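Local coordinates for protein lipolytic enzyme, G-D-S-L family (Bacteroides thetaiotaomicron, PDB 7BR2) that metabolises the drug diltiazem in the gut as a serine esterase of the SGNH (GDSL) hydrolase family, at residues A[21-26]-A[76-81]; A[93-98]-A[150-155]; A[231-236]-A[245-250]; A[350-355]-A[435-440]. One frame throughout, in Å; residues are numbered along the deposited sequence.

Contact 1. Residues A[21-26]-A[76-81]; sequences RAVFLG and FSKNPT
The carbonyl oxygen of Lys-78 is gripped by two hydrogen bonds, both from the guanidinium of Arg-21. NE donates over 3.1 Å to Lys-78 O and NH2 over 2.9 Å to the same Lys-78 O, so the group binds side-on, and the oxygen sits at its edge, 10° out of its plane. NE meets the carbonyl in plane, whereas NH2 approaches from above it. A bend at chi3 (65°) turns the arginine chain along the 76-81 loop, where NE adds a weak bond to the carbonyl oxygen of Asn-79. At the backbone, Arg-21 N donates to Thr-81 OG1 (2.8 Å) in a nearly straight bond, and Thr-81 N returns one to a lone pair of Arg-21 O at 2.9 Å. Thr-81 OG1, held between its own N and carbonyl carbon, also hydrogen-bonds with the Asp-20 carboxylate. Next to these polar contacts, Val-23 CG2 packs obliquely on Pro-80 CB at 3.6 Å. The loop follows helix 64-75 and leads into strand 82-85, the parallel neighbour of strand 21-26 in the central sheet of the SGNH domain. The carbonyl oxygens of Lys-78 and, more weakly, Asn-79 are thus held by an arginine of the adjacent strand, whose positive charge probably polarises them.

Contact 2. Residues A[93-98]-A[150-155]; sequences GYYEYN and TVFKKK
Phe-152 lies with its ring against the backbone of Tyr-94 and its rim turned toward Tyr-95. Tyr-94 CB sits over one face of the phenyl ring, 4.2 Å from the ring centroid of Phe-152, in a CH-pi contact, while the edge of the Tyr-94 ring meets that face in an offset edge-to-face pair. Phe-152 in turn directs its own edge into the face of Tyr-95: CZ stands over the centre of the tyrosine ring, and the two planes are inclined at 68°. The three rings form an aromatic cluster.

Lys-155 starts with CG anti to its backbone N (chi1 157°), runs out extended and bends only at chi4. This brings NZ over the face of Tyr-94, 3.8 Å from the centroid of the Tyr-94 ring, as a cation-pi contact, while the same NZ donates to Gly-93 O at 2.8 Å. Ser-92 and Met-89 supply further acceptors for the ammonium. Nearer the backbone, Lys-155 CA covers the centre of the Tyr-97 ring. Asn-98 uses both ends of its amide: OD1 takes a nearly straight bond from Lys-153 N (3.1 Å) on a lone pair, and ND2 donates to Val-151 O at 2.9 Å from above the carbonyl plane.

Two loops of the SGNH domain are joined here, one between strand 82-85 and helix 102-125, the other between strand 131-136 and helix 155-173. Tyr-97 ties them to both helices, through an edge-to-face contact with Phe-105 and a hydroxyl bond to Thr-158.

Contact 3. Residues A[231-236]-A[245-250]; sequences VANMEI and KAEGCT
Strands 232-236 and 245-247 run antiparallel, their axes 4.3 Å apart at closest approach and their directions 166° apart. Asn-233 with Glu-247 and Glu-235 with Lys-245 are hydrogen-bonded pairs, and Met-234 with Ala-246 is the non-hydrogen-bonded pair between them. The bonds Asn-233 N to Glu-247 O and Glu-247 N to Asn-233 O are both 2.9 Å. Between them and the second pair, Met-234 CA adds a CA-H...O contact to Lys-245 O at 3.1 Å.

On the face bearing the polar residues, Asn-233 and Glu-247 lie side by side and point the same way, with amide and carboxylate planes almost perpendicular at 87°. The carboxylate comes in alongside the asparagine stem, its OE2 3.2 Å from Asn-233 CB. Glu-235 CB and Lys-245 CB touch at 3.5 Å. Beyond that, the Lys-245 chain bends at chi3, and its CD passes obliquely over the Asn-233 amide. The charged ends of Glu-235 and Lys-245 remain beyond salt-bridge distance.

On the other face Met-234 CB packs against Cys-249 SG at 4.1 Å, the sulphur being held in the crowded position between its own N and carbonyl carbon. Tyr-265 of strand 260-267 touches Met-234 and Cys-249 and extends this apolar side. At Gly-248, where phi is positive (68°), the chain turns from one strand to the next, and a water bridges Val-231 O and Gly-248 O.

The arrangement is a beta hairpin at one margin of a mixed sheet: strand 242-247 is outermost, while strand 303-308 pairs with the other side of strand 232-237.

Contact 4. Residues A[350-355]-A[435-440]; sequences LTIMHL and YEINKP
Residues 350-355 form a regular stretch of helix 344-377, whereas 435-440 carry the weakly bonded end region of helix 417-437, about residues 435-437, and the chain that leaves it. The nearest CA atoms, Ile-352 CA and Asn-438 CA, are 7.0 Å apart; contact is made through side chains, with Ile-352 also reaching the backbone at Asn-438 CA, and with no hydrogen bond between the two segments.

Ile-437 is the central side chain. Its CG1 occupies the crowded position between the backbone N and the carbonyl carbon (chi1 68°), and the chain then extends so that CD1 projects onto the long helix. There Ile-437 CD1 meets Leu-355 CD1 tip to tip at 3.7 Å, and Thr-351 CG2 crosses the same Ile-437 CD1 at about a right angle, also at 3.7 Å. Closer to its root, Ile-437 slides past Ile-352 in the opposite direction, CG1 against CG1 at 3.9 Å. Ile-352 reaches further with CD1, which rests obliquely on Asn-438 CB at 3.5 Å. The Asn-438 amide turns away from this apolar patch: OD1 accepts from Lys-439 NZ on a lone pair, and ND2 is hydrogen-bonded to Met-44 O.

Around the patch, Gln-348, on the same helix as Ile-352, donates through its amide nitrogen to the carbonyls of Ile-437 and Lys-439. Leu-430 and Ile-434 continue the packing back along helix 417-437, and Leu-41 of helix 35-46 lies against Ile-352. The contact thus joins the two long helices close to helix 35-46, just ahead of strand 443-449.

In the fold
The four contacts follow one another along the chain without touching. Contacts 1 and 2 belong to the SGNH hydrolase domain: the first lies at an inner strand of its central parallel sheet, the second in outlying loops, their centres about 32 Å apart. Tyr-94 of contact 2 lies near, without touching, Ser-28, Asp-204 and His-207, whose arrangement is consistent with the catalytic triad of an SGNH esterase. Contacts 3 and 4 lie on the opposite side of the chain's centre from contact 2, whose centre is about 51 Å from that of contact 3. Contacts 3 and 4 approach to about 7 Å between nearest atoms, and contacts 1 and 4 to about 10 Å.

Contact 1. Residues A[21-26]-A[76-81]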
# COMPACT_ATOMS: atom_id res chain seq x y z
N ARG A 21 2.17 -11.12 -10.72
CA ARG A 21 1.82 -9.82 -11.28
C ARG A 21 0.49 -9.44 -10.63
O ARG A 21 -0.57 -9.92 -11.04
CB ARG A 21 1.74 -9.89 -12.80
CG ARG A 21 3.04 -10.35 -13.46
CD ARG A 21 2.85 -10.71 -14.93
NE ARG A 21 2.47 -9.55 -15.75
CZ ARG A 21 3.31 -8.58 -16.13
NH1 ARG A 21 4.59 -8.59 -15.75
NH2 ARG A 21 2.86 -7.58 -16.88
N ALA A 22 0.55 -8.64 -9.57
CA ALA A 22 -0.62 -8.28 -8.78
C ALA A 22 -1.14 -6.92 -9.23
O ALA A 22 -0.48 -5.90 -9.01
CB ALA A 22 -0.26 -8.25 -7.29
N VAL A 23 -2.32 -6.90 -9.85
CA VAL A 23 -2.93 -5.67 -10.35
C VAL A 23 -4.04 -5.26 -9.40
O VAL A 23 -4.93 -6.06 -9.09
CB VAL A 23 -3.48 -5.85 -11.77
CG1 VAL A 23 -4.12 -4.55 -12.25
CG2 VAL A 23 -2.38 -6.31 -12.74
N PHE A 24 -3.99 -4.00 -8.94
CA PHE A 24 -5.00 -3.43 -8.03
C PHE A 24 -5.94 -2.54 -8.83
O PHE A 24 -5.62 -1.38 -9.11
CB PHE A 24 -4.34 -2.64 -6.91
CG PHE A 24 -3.66 -3.50 -5.89
CD1 PHE A 24 -2.35 -3.92 -6.08
CD2 PHE A 24 -4.32 -3.89 -4.74
CE1 PHE A 24 -1.70 -4.72 -5.13
CE2 PHE A 24 -3.70 -4.67 -3.79
CZ PHE A 24 -2.38 -5.09 -3.99
N LEU A 25 -7.11 -3.07 -9.18
CA LEU A 25 -8.07 -2.32 -9.97
C LEU A 25 -8.94 -1.45 -9.05
O LEU A 25 -9.52 -1.94 -8.08
CB LEU A 25 -8.94 -3.29 -10.77
CG LEU A 25 -10.27 -2.79 -11.35
CD1 LEU A 25 -10.05 -1.64 -12.30
CD2 LEU A 25 -10.94 -3.94 -12.06
N GLY A 26 -9.03 -0.15 -9.36
CA GLY A 26 -9.79 0.68 -8.45
C GLY A 26 -10.13 2.04 -9.02
O GLY A 26 -10.02 2.28 -10.23
N PHE A 76 -6.62 -6.64 -18.03
CA PHE A 76 -6.20 -7.93 -18.57
C PHE A 76 -4.97 -7.78 -19.46
O PHE A 76 -4.22 -8.74 -19.66
CB PHE A 76 -7.35 -8.57 -19.36
CG PHE A 76 -8.57 -8.86 -18.52
CD1 PHE A 76 -8.49 -8.89 -17.13
CD2 PHE A 76 -9.80 -9.10 -19.12
CE1 PHE A 76 -9.60 -9.14 -16.36
CE2 PHE A 76 -10.92 -9.35 -18.35
CZ PHE A 76 -10.82 -9.38 -16.97
N SER A 77 -4.78 -6.59 -20.05
CA SER A 77 -3.62 -6.32 -20.87
C SER A 77 -2.34 -6.44 -20.08
O SER A 77 -1.27 -6.63 -20.67
CB SER A 77 -3.72 -4.92 -21.47
OG SER A 77 -3.85 -3.94 -20.44
N LYS A 78 -2.41 -6.24 -18.77
CA LYS A 78 -1.25 -6.38 -17.90
C LYS A 78 -1.00 -7.82 -17.49
O LYS A 78 -0.04 -8.09 -16.75
CB LYS A 78 -1.42 -5.48 -16.67
CG LYS A 78 -1.32 -3.98 -16.96
CD LYS A 78 -1.83 -3.13 -15.79
CE LYS A 78 -1.57 -1.63 -16.03
NZ LYS A 78 -2.16 -1.10 -17.31
N ASN A 79 -1.85 -8.75 -17.93
CA ASN A 79 -1.73 -10.15 -17.60
C ASN A 79 -1.54 -10.40 -16.11
O ASN A 79 -0.49 -10.87 -15.66
CB ASN A 79 -0.56 -10.79 -18.39
CG ASN A 79 -0.86 -10.90 -19.89
OD1 ASN A 79 -2.02 -10.89 -20.34
ND2 ASN A 79 0.21 -11.00 -20.66
N PRO A 80 -2.52 -10.01 -15.29
CA PRO A 80 -2.40 -10.28 -13.85
C PRO A 80 -2.41 -11.78 -13.58
O PRO A 80 -3.12 -12.55 -14.25
CB PRO A 80 -3.64 -9.60 -13.27
CG PRO A 80 -4.65 -9.64 -14.36
CD PRO A 80 -3.83 -9.42 -15.62
N THR A 81 -1.57 -12.18 -12.62
CA THR A 81 -1.70 -13.48 -11.97
C THR A 81 -2.61 -13.39 -10.74
O THR A 81 -3.27 -14.37 -10.39
CB THR A 81 -0.32 -14.03 -11.56
OG1 THR A 81 0.29 -13.17 -10.59
CG2 THR A 81 0.61 -14.19 -12.77

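Contact 2. Residues A[93-98]-A[150-155]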
# COMPACT_ATOMS: atom_id res chain seq x y z
N GLY A 93 -22.63 7.34 -5.00
CA GLY A 93 -23.17 8.67 -5.16
C GLY A 93 -22.86 9.58 -3.98
O GLY A 93 -22.27 9.18 -2.97
N TYR A 94 -23.24 10.85 -4.12
CA TYR A 94 -22.78 11.83 -3.14
C TYR A 94 -23.87 12.77 -2.61
O TYR A 94 -24.46 12.51 -1.56
CB TYR A 94 -21.64 12.65 -3.75
CG TYR A 94 -20.40 11.84 -4.08
CD1 TYR A 94 -19.41 11.65 -3.12
CD2 TYR A 94 -20.21 11.26 -5.34
CE1 TYR A 94 -18.26 10.93 -3.40
CE2 TYR A 94 -19.06 10.53 -5.63
CZ TYR A 94 -18.09 10.37 -4.65
OH TYR A 94 -16.95 9.65 -4.90
N TYR A 95 -24.15 13.85 -3.34
CA TYR A 95 -24.93 14.96 -2.78
C TYR A 95 -26.38 14.56 -2.51
O TYR A 95 -26.99 15.02 -1.53
CB TYR A 95 -24.86 16.17 -3.70
CG TYR A 95 -23.52 16.89 -3.66
CD1 TYR A 95 -22.48 16.53 -4.51
CD2 TYR A 95 -23.31 17.94 -2.77
CE1 TYR A 95 -21.26 17.19 -4.48
CE2 TYR A 95 -22.09 18.61 -2.73
CZ TYR A 95 -21.06 18.23 -3.59
OH TYR A 95 -19.85 18.88 -3.55
N GLU A 96 -26.97 13.71 -3.37
CA GLU A 96 -28.37 13.35 -3.23
C GLU A 96 -28.70 12.65 -1.92
O GLU A 96 -29.89 12.51 -1.60
CB GLU A 96 -28.82 12.45 -4.38
CG GLU A 96 -28.92 13.11 -5.75
CD GLU A 96 -27.59 13.16 -6.49
OE1 GLU A 96 -26.52 13.12 -5.84
OE2 GLU A 96 -27.63 13.19 -7.74
N TYR A 97 -27.71 12.18 -1.16
CA TYR A 97 -28.03 11.57 0.12
C TYR A 97 -28.58 12.58 1.11
O TYR A 97 -29.25 12.19 2.07
CB TYR A 97 -26.80 10.88 0.73
CG TYR A 97 -26.52 9.53 0.13
CD1 TYR A 97 -27.33 8.44 0.42
CD2 TYR A 97 -25.46 9.35 -0.76
CE1 TYR A 97 -27.10 7.19 -0.14
CE2 TYR A 97 -25.21 8.10 -1.33
CZ TYR A 97 -26.04 7.03 -1.02
OH TYR A 97 -25.81 5.79 -1.58
N ASN A 98 -28.31 13.87 0.90
CA ASN A 98 -28.84 14.91 1.76
C ASN A 98 -30.06 15.58 1.15
O ASN A 98 -30.51 16.62 1.65
CB ASN A 98 -27.74 15.94 2.05
CG ASN A 98 -26.58 15.34 2.84
OD1 ASN A 98 -26.73 14.33 3.54
ND2 ASN A 98 -25.41 15.94 2.70
N THR A 150 -19.27 18.91 4.65
CA THR A 150 -20.59 18.43 5.02
C THR A 150 -20.73 16.93 4.72
O THR A 150 -20.29 16.46 3.67
CB THR A 150 -21.66 19.21 4.26
OG1 THR A 150 -21.38 20.61 4.37
CG2 THR A 150 -23.01 18.98 4.91
N VAL A 151 -21.36 16.20 5.64
CA VAL A 151 -21.44 14.74 5.55
C VAL A 151 -22.55 14.33 4.59
O VAL A 151 -23.69 14.79 4.72
CB VAL A 151 -21.68 14.13 6.94
CG1 VAL A 151 -21.92 12.63 6.84
CG2 VAL A 151 -20.54 14.42 7.85
N PHE A 152 -22.24 13.43 3.66
CA PHE A 152 -23.27 12.77 2.85
C PHE A 152 -23.85 11.62 3.67
O PHE A 152 -23.24 10.56 3.78
CB PHE A 152 -22.70 12.32 1.51
CG PHE A 152 -22.07 13.43 0.71
CD1 PHE A 152 -22.81 14.55 0.36
CD2 PHE A 152 -20.73 13.39 0.35
CE1 PHE A 152 -22.23 15.59 -0.36
CE2 PHE A 152 -20.15 14.43 -0.37
CZ PHE A 152 -20.91 15.53 -0.72
N LYS A 153 -25.04 11.84 4.24
CA LYS A 153 -25.55 10.97 5.29
C LYS A 153 -25.86 9.58 4.75
O LYS A 153 -26.58 9.42 3.76
CB LYS A 153 -26.80 11.59 5.93
CG LYS A 153 -26.50 12.78 6.82
CD LYS A 153 -27.73 13.33 7.53
CE LYS A 153 -28.39 14.50 6.81
NZ LYS A 153 -29.30 14.09 5.72
N LYS A 154 -25.33 8.57 5.44
CA LYS A 154 -25.57 7.15 5.18
C LYS A 154 -24.98 6.66 3.86
O LYS A 154 -25.32 5.56 3.39
CB LYS A 154 -27.06 6.82 5.28
CG LYS A 154 -27.59 7.03 6.70
CD LYS A 154 -26.87 6.02 7.59
CE LYS A 154 -27.29 6.04 9.04
NZ LYS A 154 -26.48 5.06 9.83
N LYS A 155 -24.05 7.42 3.28
CA LYS A 155 -23.40 7.01 2.04
C LYS A 155 -22.57 5.74 2.25
O LYS A 155 -22.58 4.82 1.41
CB LYS A 155 -22.56 8.18 1.52
CG LYS A 155 -21.41 7.84 0.60
CD LYS A 155 -20.74 9.11 0.07
CE LYS A 155 -19.53 8.80 -0.80
NZ LYS A 155 -19.88 8.09 -2.06

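Contact 3. Residues A[231-236]-A[245-250]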
# COMPACT_ATOMS: atom_id res chain seq x y z
N VAL A 231 10.53 -9.14 11.72
CA VAL A 231 11.63 -8.94 10.78
C VAL A 231 12.77 -9.89 11.12
O VAL A 231 13.23 -10.68 10.28
CB VAL A 231 12.11 -7.48 10.82
CG1 VAL A 231 13.27 -7.28 9.86
CG2 VAL A 231 10.95 -6.52 10.53
N ALA A 232 13.21 -9.86 12.37
CA ALA A 232 14.17 -10.81 12.92
C ALA A 232 14.04 -10.75 14.43
O ALA A 232 13.57 -9.76 14.99
CB ALA A 232 15.60 -10.50 12.46
N ASN A 233 14.45 -11.82 15.08
CA ASN A 233 14.34 -11.93 16.54
C ASN A 233 15.62 -12.61 17.03
O ASN A 233 15.79 -13.82 16.86
CB ASN A 233 13.09 -12.72 16.93
CG ASN A 233 12.65 -12.46 18.37
OD1 ASN A 233 13.40 -11.95 19.18
ND2 ASN A 233 11.42 -12.85 18.69
N MET A 234 16.52 -11.82 17.60
CA MET A 234 17.78 -12.37 18.08
C MET A 234 17.90 -12.13 19.59
O MET A 234 17.54 -11.06 20.10
CB MET A 234 18.98 -11.76 17.36
CG MET A 234 19.21 -10.31 17.70
SD MET A 234 20.09 -9.43 16.42
CE MET A 234 18.76 -8.41 15.80
N GLU A 235 18.40 -13.15 20.28
CA GLU A 235 18.65 -13.10 21.71
C GLU A 235 20.05 -13.65 21.95
O GLU A 235 20.32 -14.81 21.63
CB GLU A 235 17.64 -13.91 22.51
CG GLU A 235 17.72 -13.67 24.01
CD GLU A 235 16.77 -14.55 24.81
OE1 GLU A 235 15.66 -14.87 24.32
OE2 GLU A 235 17.14 -14.93 25.94
N ILE A 236 20.92 -12.80 22.51
CA ILE A 236 22.29 -13.14 22.86
C ILE A 236 22.45 -13.08 24.37
O ILE A 236 22.15 -12.06 25.00
CB ILE A 236 23.29 -12.19 22.18
CG1 ILE A 236 23.32 -12.41 20.66
CG2 ILE A 236 24.67 -12.31 22.82
CD1 ILE A 236 22.32 -11.59 19.88
N LYS A 245 18.60 -17.03 20.57
CA LYS A 245 17.56 -16.96 19.56
C LYS A 245 18.13 -16.29 18.32
O LYS A 245 18.79 -15.25 18.41
CB LYS A 245 16.37 -16.16 20.10
CG LYS A 245 15.00 -16.58 19.62
CD LYS A 245 13.94 -15.75 20.35
CE LYS A 245 13.09 -16.59 21.31
NZ LYS A 245 11.95 -15.81 21.86
N ALA A 246 17.88 -16.89 17.15
CA ALA A 246 18.33 -16.33 15.89
C ALA A 246 17.26 -16.63 14.84
O ALA A 246 17.44 -17.42 13.91
CB ALA A 246 19.69 -16.90 15.49
N GLU A 247 16.09 -16.00 15.01
CA GLU A 247 14.96 -16.18 14.12
C GLU A 247 15.06 -15.17 12.98
O GLU A 247 15.19 -13.96 13.22
CB GLU A 247 13.65 -16.00 14.89
CG GLU A 247 13.41 -17.10 15.92
CD GLU A 247 12.29 -16.79 16.90
OE1 GLU A 247 12.02 -17.64 17.78
OE2 GLU A 247 11.73 -15.67 16.86
N GLY A 248 15.01 -15.67 11.75
CA GLY A 248 15.12 -14.80 10.60
C GLY A 248 16.49 -14.19 10.44
O GLY A 248 16.62 -13.16 9.76
N CYS A 249 17.52 -14.78 11.04
CA CYS A 249 18.86 -14.23 10.92
C CYS A 249 19.88 -15.30 11.29
O CYS A 249 19.54 -16.41 11.71
CB CYS A 249 19.04 -13.00 11.81
SG CYS A 249 18.74 -13.31 13.57
N THR A 250 21.14 -14.95 11.09
CA THR A 250 22.28 -15.73 11.54
C THR A 250 23.11 -14.84 12.47
O THR A 250 23.46 -13.72 12.10
CB THR A 250 23.10 -16.23 10.35
OG1 THR A 250 22.31 -17.12 9.55
CG2 THR A 250 24.34 -16.97 10.83
O HOH W 1 15.41 -10.82 8.97

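Contact 4. Residues A[350-355]-A[435-440]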
# COMPACT_ATOMS: atom_id res chain seq x y z
N LEU A 350 15.52 2.62 3.55
CA LEU A 350 15.07 3.94 3.11
C LEU A 350 15.47 4.21 1.66
O LEU A 350 14.70 4.81 0.90
CB LEU A 350 15.64 5.02 4.03
CG LEU A 350 15.05 5.25 5.43
CD1 LEU A 350 15.89 6.31 6.15
CD2 LEU A 350 13.57 5.69 5.40
N THR A 351 16.69 3.81 1.29
CA THR A 351 17.11 3.89 -0.11
C THR A 351 16.08 3.21 -1.02
O THR A 351 15.64 3.78 -2.03
CB THR A 351 18.47 3.23 -0.28
OG1 THR A 351 19.40 3.77 0.68
CG2 THR A 351 18.98 3.46 -1.69
N ILE A 352 15.70 1.99 -0.66
CA ILE A 352 14.69 1.26 -1.43
C ILE A 352 13.36 2.01 -1.45
O ILE A 352 12.67 2.06 -2.48
CB ILE A 352 14.53 -0.16 -0.86
CG1 ILE A 352 15.79 -0.97 -1.19
CG2 ILE A 352 13.29 -0.84 -1.44
CD1 ILE A 352 16.07 -2.03 -0.19
N MET A 353 12.98 2.59 -0.31
CA MET A 353 11.71 3.31 -0.21
C MET A 353 11.66 4.49 -1.18
O MET A 353 10.64 4.74 -1.83
CB MET A 353 11.49 3.79 1.23
CG MET A 353 10.28 4.68 1.45
SD MET A 353 10.32 5.56 3.05
CE MET A 353 11.38 6.97 2.70
N HIS A 354 12.77 5.24 -1.26
CA HIS A 354 12.83 6.39 -2.16
C HIS A 354 12.78 5.95 -3.62
O HIS A 354 12.08 6.56 -4.44
CB HIS A 354 14.09 7.20 -1.88
CG HIS A 354 14.08 7.92 -0.57
ND1 HIS A 354 13.01 8.69 -0.15
CD2 HIS A 354 15.02 8.02 0.40
CE1 HIS A 354 13.30 9.22 1.03
NE2 HIS A 354 14.51 8.82 1.39
N LEU A 355 13.56 4.91 -3.96
CA LEU A 355 13.48 4.35 -5.31
C LEU A 355 12.05 3.97 -5.67
O LEU A 355 11.56 4.26 -6.78
CB LEU A 355 14.40 3.13 -5.42
CG LEU A 355 15.90 3.47 -5.38
CD1 LEU A 355 16.74 2.22 -5.14
CD2 LEU A 355 16.34 4.17 -6.66
N TYR A 435 15.71 -4.47 -6.46
CA TYR A 435 15.99 -5.89 -6.24
C TYR A 435 17.47 -6.24 -6.35
O TYR A 435 17.84 -7.40 -6.15
CB TYR A 435 15.15 -6.74 -7.18
CG TYR A 435 13.73 -6.88 -6.70
CD1 TYR A 435 13.40 -7.79 -5.71
CD2 TYR A 435 12.71 -6.07 -7.21
CE1 TYR A 435 12.11 -7.92 -5.25
CE2 TYR A 435 11.41 -6.18 -6.75
CZ TYR A 435 11.12 -7.12 -5.77
OH TYR A 435 9.83 -7.28 -5.30
N GLU A 436 18.31 -5.26 -6.66
CA GLU A 436 19.75 -5.45 -6.57
C GLU A 436 20.31 -5.05 -5.20
O GLU A 436 21.22 -5.71 -4.69
CB GLU A 436 20.42 -4.68 -7.70
CG GLU A 436 21.91 -4.38 -7.57
CD GLU A 436 22.39 -3.37 -8.63
OE1 GLU A 436 21.78 -3.32 -9.72
OE2 GLU A 436 23.34 -2.59 -8.35
N ILE A 437 19.74 -4.03 -4.55
CA ILE A 437 20.32 -3.52 -3.31
C ILE A 437 19.53 -3.95 -2.07
O ILE A 437 19.82 -3.46 -0.99
CB ILE A 437 20.47 -2.00 -3.35
CG1 ILE A 437 19.08 -1.34 -3.34
CG2 ILE A 437 21.31 -1.59 -4.54
CD1 ILE A 437 19.12 0.17 -3.28
N ASN A 438 18.52 -4.81 -2.21
CA ASN A 438 17.67 -5.10 -1.06
C ASN A 438 18.15 -6.30 -0.24
O ASN A 438 17.44 -6.73 0.68
CB ASN A 438 16.21 -5.30 -1.50
CG ASN A 438 16.04 -6.44 -2.46
OD1 ASN A 438 17.01 -7.01 -2.94
ND2 ASN A 438 14.78 -6.77 -2.77
N LYS A 439 19.32 -6.86 -0.55
CA LYS A 439 19.83 -8.02 0.17
C LYS A 439 20.56 -7.59 1.44
O LYS A 439 21.56 -6.86 1.35
CB LYS A 439 20.79 -8.82 -0.72
CG LYS A 439 20.40 -8.88 -2.19
CD LYS A 439 19.08 -9.59 -2.37
CE LYS A 439 18.70 -9.62 -3.83
NZ LYS A 439 17.24 -9.77 -4.08
N PRO A 440 20.13 -8.04 2.62
CA PRO A 440 20.86 -7.66 3.84
C PRO A 440 22.30 -8.14 3.76
O PRO A 440 22.58 -9.21 3.22
CB PRO A 440 20.09 -8.38 4.95
CG PRO A 440 18.74 -8.66 4.39
CD PRO A 440 18.97 -8.89 2.90